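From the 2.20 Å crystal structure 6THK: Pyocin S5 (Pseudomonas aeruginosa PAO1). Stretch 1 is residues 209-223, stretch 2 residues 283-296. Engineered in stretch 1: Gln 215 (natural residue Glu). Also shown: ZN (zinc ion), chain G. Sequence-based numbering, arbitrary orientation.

Stretch 1 (209-223) TRKANLQMKVQSELD
Stretch 2, residues 283-296: ELLVDEIASLQARL

Helices that cross at a steep angle cannot zip together along their length; they pack through a short patch of interlocking side chains, with specific polar or metal links added around it. Two segments of pyocin S5 illustrate the principle. Residues 283-296 form uninterrupted helix, while residues 209-223 comprise the end of one helix (209-212), a break at Asn 213 and a second helix (214-223). The axes of this second helix and of 283-296 approach to 10.0 Å, with a signed crossing angle of -71°. Three CA-CA pairs set the register: Lys 211 with Leu 284 at 6.6 Å, Gln 215 with Ser 291 at 7.1 Å, and Val 218 with Glu 288 at 6.7 Å. Together the stretches bury 665 Å².

The contact begins before the break. Arg 210 offers its aliphatic base, CB lying 3.8 Å from Leu 284 CD1, and its long side chain (chi1 m) then leads away. At Lys 211, CA lies 4.0 Å from Leu 284 CD2, so Leu 284 (m, t) packs against backbone as well as side chain. Asn 213, at phi/psi -91/22, leaves helical geometry and occupies the N-cap position of the next helix, without a side-chain capping bond; its O accepts from Lys 217 N at 3.0 Å.

Leu 214 (chi1 t, chi2 106°) points toward the partner and places CD1 3.5 Å from Asp 287 CB, an apolar contact with the base of an acidic residue. Gln 215, an engineered replacement for Glu, starts sideways, but its m, m side chain brings the amide across: Ser 291 OG (chi1 t) donates a hydrogen bond to Gln 215 OE1 at 3.0 Å.

Val 218 (t) is the buried centre of the patch, a compact knob among Glu 288, Ser 291, Leu 292 and Arg 295. Its CG1 lies 3.7 Å from Leu 292 CD2 and 3.6 Å from Arg 295 NH2; its CG2 is 3.7 Å from Ser 291 OG. Ser 291 is one of the four residues lining this hole, and its CB points toward stretch 1. Arg 295 (t, t, m, chi4 -110°) reciprocates, reaching among Gln 215, Val 218, Gln 219 and Leu 222, with Gln 219 at the edge of its guanidinium.

One turn on, Glu 221 (chi1 -93°, chi2 t, chi3 70°) faces Glu 288 (m, t, chi3 -1°), whose side chain sits among Leu 214, Lys 217, Val 218 and Glu 221. Two carboxylates this close would ordinarily repel, with Glu 221 OE2 and Glu 288 OE2 only 3.5 Å apart, but a zinc ion binds both: Glu 221 OE2 at 2.3 Å and Glu 288 OE2 at 2.1 Å. The cation offsets the like charges and ties the helices together.

Leu 222 (m, t) completes the patch. Its CD1 lies over one face of the Arg 295 guanidinium, 3.6 Å from Arg 295 CD, and 4.0 Å from Leu 292 CD2, giving the arginine's flat guanidinium and its CD an apolar surface to pack against.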

# COMPACT_ATOMS: atom_id res chain seq x y z
N THR A 209 -11.96 11.36 12.25
CA THR A 209 -12.36 11.23 10.86
C THR A 209 -11.22 10.65 10.02
O THR A 209 -11.43 9.80 9.16
CB THR A 209 -12.86 12.57 10.28
OG1 THR A 209 -11.92 13.09 9.33
CG2 THR A 209 -13.06 13.59 11.38
N ARG A 210 -10.02 11.16 10.24
CA ARG A 210 -8.83 10.69 9.55
C ARG A 210 -8.51 9.25 9.91
O ARG A 210 -8.07 8.48 9.08
CB ARG A 210 -7.65 11.61 9.84
CG ARG A 210 -7.60 12.82 8.92
CD ARG A 210 -7.14 14.06 9.65
NE ARG A 210 -7.64 15.27 9.02
CZ ARG A 210 -6.92 16.38 8.86
NH1 ARG A 210 -5.67 16.41 9.29
NH2 ARG A 210 -7.45 17.44 8.28
N LYS A 211 -8.71 8.91 11.17
CA LYS A 211 -8.45 7.57 11.67
C LYS A 211 -9.32 6.54 10.97
O LYS A 211 -8.89 5.44 10.67
CB LYS A 211 -8.74 7.52 13.17
CG LYS A 211 -7.89 6.55 13.95
CD LYS A 211 -7.74 7.01 15.39
CE LYS A 211 -8.53 6.12 16.33
NZ LYS A 211 -9.00 6.86 17.53
N ALA A 212 -10.58 6.90 10.75
CA ALA A 212 -11.57 6.07 10.08
C ALA A 212 -11.27 5.80 8.61
O ALA A 212 -11.54 4.72 8.09
CB ALA A 212 -12.95 6.69 10.22
N ASN A 213 -10.71 6.80 7.95
CA ASN A 213 -10.43 6.78 6.52
C ASN A 213 -9.03 6.26 6.18
O ASN A 213 -8.55 6.42 5.07
CB ASN A 213 -10.61 8.20 5.99
CG ASN A 213 -10.40 8.30 4.50
OD1 ASN A 213 -10.56 7.32 3.77
ND2 ASN A 213 -10.05 9.48 4.02
N LEU A 214 -8.47 5.52 7.11
CA LEU A 214 -7.14 4.96 6.97
C LEU A 214 -6.81 4.14 5.75
O LEU A 214 -5.93 4.51 5.01
CB LEU A 214 -6.80 4.13 8.18
CG LEU A 214 -5.48 3.41 8.12
CD1 LEU A 214 -4.55 4.16 9.04
CD2 LEU A 214 -5.69 2.00 8.62
N GLN A 215 -7.49 3.02 5.55
CA GLN A 215 -7.17 2.16 4.42
C GLN A 215 -7.22 2.88 3.10
O GLN A 215 -6.33 2.76 2.31
CB GLN A 215 -8.08 0.95 4.36
CG GLN A 215 -7.69 -0.22 5.25
CD GLN A 215 -6.27 -0.71 5.05
OE1 GLN A 215 -5.48 -0.74 5.99
NE2 GLN A 215 -5.94 -1.12 3.85
N MET A 216 -8.27 3.63 2.88
CA MET A 216 -8.42 4.32 1.63
C MET A 216 -7.39 5.38 1.48
O MET A 216 -6.95 5.65 0.39
CB MET A 216 -9.81 4.93 1.55
CG MET A 216 -10.86 4.12 2.28
SD MET A 216 -11.05 2.48 1.58
CE MET A 216 -11.63 1.56 2.98
N LYS A 217 -7.00 6.00 2.57
CA LYS A 217 -5.99 7.04 2.47
C LYS A 217 -4.63 6.51 2.03
O LYS A 217 -3.98 7.13 1.19
CB LYS A 217 -5.85 7.75 3.82
CG LYS A 217 -4.72 8.76 3.88
CD LYS A 217 -5.11 10.08 3.22
CE LYS A 217 -3.88 10.90 2.88
NZ LYS A 217 -4.25 12.31 2.60
N VAL A 218 -4.22 5.37 2.56
CA VAL A 218 -2.92 4.80 2.20
C VAL A 218 -2.87 4.48 0.71
O VAL A 218 -1.88 4.74 0.05
CB VAL A 218 -2.61 3.54 3.02
CG1 VAL A 218 -1.35 2.88 2.51
CG2 VAL A 218 -2.46 3.89 4.49
N GLN A 219 -3.95 3.90 0.20
CA GLN A 219 -4.08 3.57 -1.22
C GLN A 219 -3.89 4.79 -2.11
O GLN A 219 -3.07 4.74 -3.03
CB GLN A 219 -5.41 2.84 -1.55
CG GLN A 219 -5.58 2.45 -3.03
CD GLN A 219 -4.44 1.56 -3.53
OE1 GLN A 219 -3.56 2.00 -4.27
NE2 GLN A 219 -4.41 0.32 -3.06
N SER A 220 -4.57 5.91 -1.77
CA SER A 220 -4.50 7.21 -2.46
C SER A 220 -3.09 7.79 -2.39
O SER A 220 -2.59 8.30 -3.39
CB SER A 220 -5.51 8.18 -1.87
OG SER A 220 -6.75 7.55 -1.60
N GLU A 221 -2.43 7.66 -1.24
CA GLU A 221 -1.06 8.13 -1.10
C GLU A 221 -0.11 7.34 -2.00
O GLU A 221 0.76 7.95 -2.64
CB GLU A 221 -0.60 7.99 0.34
CG GLU A 221 -0.81 9.24 1.14
CD GLU A 221 -0.57 8.92 2.60
OE1 GLU A 221 0.60 8.67 2.96
OE2 GLU A 221 -1.56 8.88 3.36
N LEU A 222 -0.27 6.00 -2.06
CA LEU A 222 0.57 5.14 -2.91
C LEU A 222 0.39 5.46 -4.39
O LEU A 222 1.38 5.44 -5.14
CB LEU A 222 0.33 3.66 -2.63
CG LEU A 222 0.93 3.11 -1.33
CD1 LEU A 222 0.33 1.80 -0.99
CD2 LEU A 222 2.46 3.02 -1.38
N ASP A 223 -0.84 5.77 -4.78
CA ASP A 223 -1.15 6.16 -6.15
C ASP A 223 -0.47 7.48 -6.49
O ASP A 223 0.06 7.64 -7.58
CB ASP A 223 -2.66 6.31 -6.32
CG ASP A 223 -3.39 5.03 -6.08
OD1 ASP A 223 -2.84 3.97 -6.41
OD2 ASP A 223 -4.52 5.08 -5.56
N GLU A 283 0.06 9.11 16.23
CA GLU A 283 -0.81 7.94 16.29
C GLU A 283 -1.19 7.51 14.89
O GLU A 283 -1.19 6.33 14.58
CB GLU A 283 -2.08 8.24 17.09
CG GLU A 283 -1.86 8.40 18.58
CD GLU A 283 -1.88 7.08 19.32
OE1 GLU A 283 -2.84 6.30 19.12
OE2 GLU A 283 -0.94 6.82 20.09
N LEU A 284 -1.51 8.49 14.05
CA LEU A 284 -1.92 8.27 12.67
C LEU A 284 -0.82 7.63 11.85
O LEU A 284 -1.09 6.80 10.99
CB LEU A 284 -2.35 9.59 12.03
CG LEU A 284 -3.75 10.09 12.36
CD1 LEU A 284 -4.19 11.14 11.36
CD2 LEU A 284 -4.74 8.95 12.41
N LEU A 285 0.41 8.05 12.10
CA LEU A 285 1.58 7.53 11.40
C LEU A 285 1.80 6.04 11.68
O LEU A 285 2.09 5.29 10.75
CB LEU A 285 2.85 8.34 11.76
CG LEU A 285 3.09 9.67 11.04
CD1 LEU A 285 4.40 10.28 11.46
CD2 LEU A 285 3.12 9.51 9.53
N VAL A 286 1.66 5.60 12.95
CA VAL A 286 1.84 4.19 13.33
C VAL A 286 0.79 3.33 12.62
O VAL A 286 1.14 2.28 12.07
CB VAL A 286 1.92 3.94 14.87
CG1 VAL A 286 0.93 4.79 15.64
CG2 VAL A 286 1.77 2.47 15.23
N ASP A 287 -0.45 3.82 12.56
CA ASP A 287 -1.58 3.18 11.90
C ASP A 287 -1.30 2.98 10.41
O ASP A 287 -1.53 1.90 9.88
CB ASP A 287 -2.85 4.02 12.14
CG ASP A 287 -3.37 4.02 13.57
OD1 ASP A 287 -2.66 3.50 14.47
OD2 ASP A 287 -4.47 4.57 13.80
N GLU A 288 -0.75 4.01 9.75
CA GLU A 288 -0.35 3.98 8.34
C GLU A 288 0.76 3.02 8.09
O GLU A 288 0.68 2.25 7.13
CB GLU A 288 0.08 5.37 7.87
CG GLU A 288 -1.11 6.27 7.62
CD GLU A 288 -0.81 7.64 7.04
OE1 GLU A 288 0.38 7.95 6.83
OE2 GLU A 288 -1.77 8.40 6.81
N ILE A 289 1.82 3.04 8.93
CA ILE A 289 2.97 2.14 8.81
C ILE A 289 2.53 0.69 8.91
O ILE A 289 2.99 -0.14 8.12
CB ILE A 289 4.11 2.50 9.81
CG1 ILE A 289 4.81 3.80 9.40
CG2 ILE A 289 5.13 1.35 9.93
CD1 ILE A 289 5.32 4.67 10.53
N ALA A 290 1.64 0.38 9.87
CA ALA A 290 1.12 -0.96 10.07
C ALA A 290 0.28 -1.41 8.86
O ALA A 290 0.35 -2.57 8.48
CB ALA A 290 0.31 -1.01 11.35
N SER A 291 -0.50 -0.48 8.26
CA SER A 291 -1.30 -0.76 7.07
C SER A 291 -0.37 -1.07 5.90
O SER A 291 -0.63 -2.00 5.14
CB SER A 291 -2.18 0.43 6.72
OG SER A 291 -2.69 0.29 5.40
N LEU A 292 0.72 -0.28 5.76
CA LEU A 292 1.73 -0.47 4.73
C LEU A 292 2.47 -1.78 4.91
O LEU A 292 2.76 -2.46 3.94
CB LEU A 292 2.72 0.69 4.74
CG LEU A 292 2.28 1.98 4.06
CD1 LEU A 292 3.22 3.09 4.41
CD2 LEU A 292 2.25 1.84 2.54
N GLN A 293 2.80 -2.14 6.16
CA GLN A 293 3.52 -3.37 6.47
C GLN A 293 2.69 -4.60 6.14
O GLN A 293 3.23 -5.56 5.57
CB GLN A 293 4.00 -3.37 7.92
CG GLN A 293 5.38 -2.72 8.07
CD GLN A 293 5.75 -2.37 9.51
OE1 GLN A 293 6.92 -2.08 9.81
NE2 GLN A 293 4.78 -2.35 10.42
N ALA A 294 1.37 -4.54 6.42
CA ALA A 294 0.40 -5.61 6.11
C ALA A 294 0.33 -5.84 4.60
O ALA A 294 0.26 -6.99 4.18
CB ALA A 294 -0.99 -5.24 6.64
N ARG A 295 0.38 -4.73 3.81
CA ARG A 295 0.38 -4.68 2.34
C ARG A 295 1.66 -5.33 1.80
O ARG A 295 1.59 -6.14 0.88
CB ARG A 295 0.32 -3.23 1.89
CG ARG A 295 0.07 -2.99 0.40
CD ARG A 295 -0.22 -1.52 0.15
NE ARG A 295 -1.15 -0.96 1.14
CZ ARG A 295 -2.41 -0.61 0.87
NH1 ARG A 295 -2.89 -0.71 -0.36
NH2 ARG A 295 -3.18 -0.13 1.84
N LEU A 296 2.82 -4.98 2.41
CA LEU A 296 4.14 -5.50 2.05
C LEU A 296 4.22 -7.02 2.19
O LEU A 296 4.76 -7.68 1.30
CB LEU A 296 5.24 -4.80 2.85
CG LEU A 296 6.71 -5.07 2.47
CD1 LEU A 296 6.97 -4.85 0.99
CD2 LEU A 296 7.64 -4.21 3.29
ZN ZN G . -1.47 10.01 5.41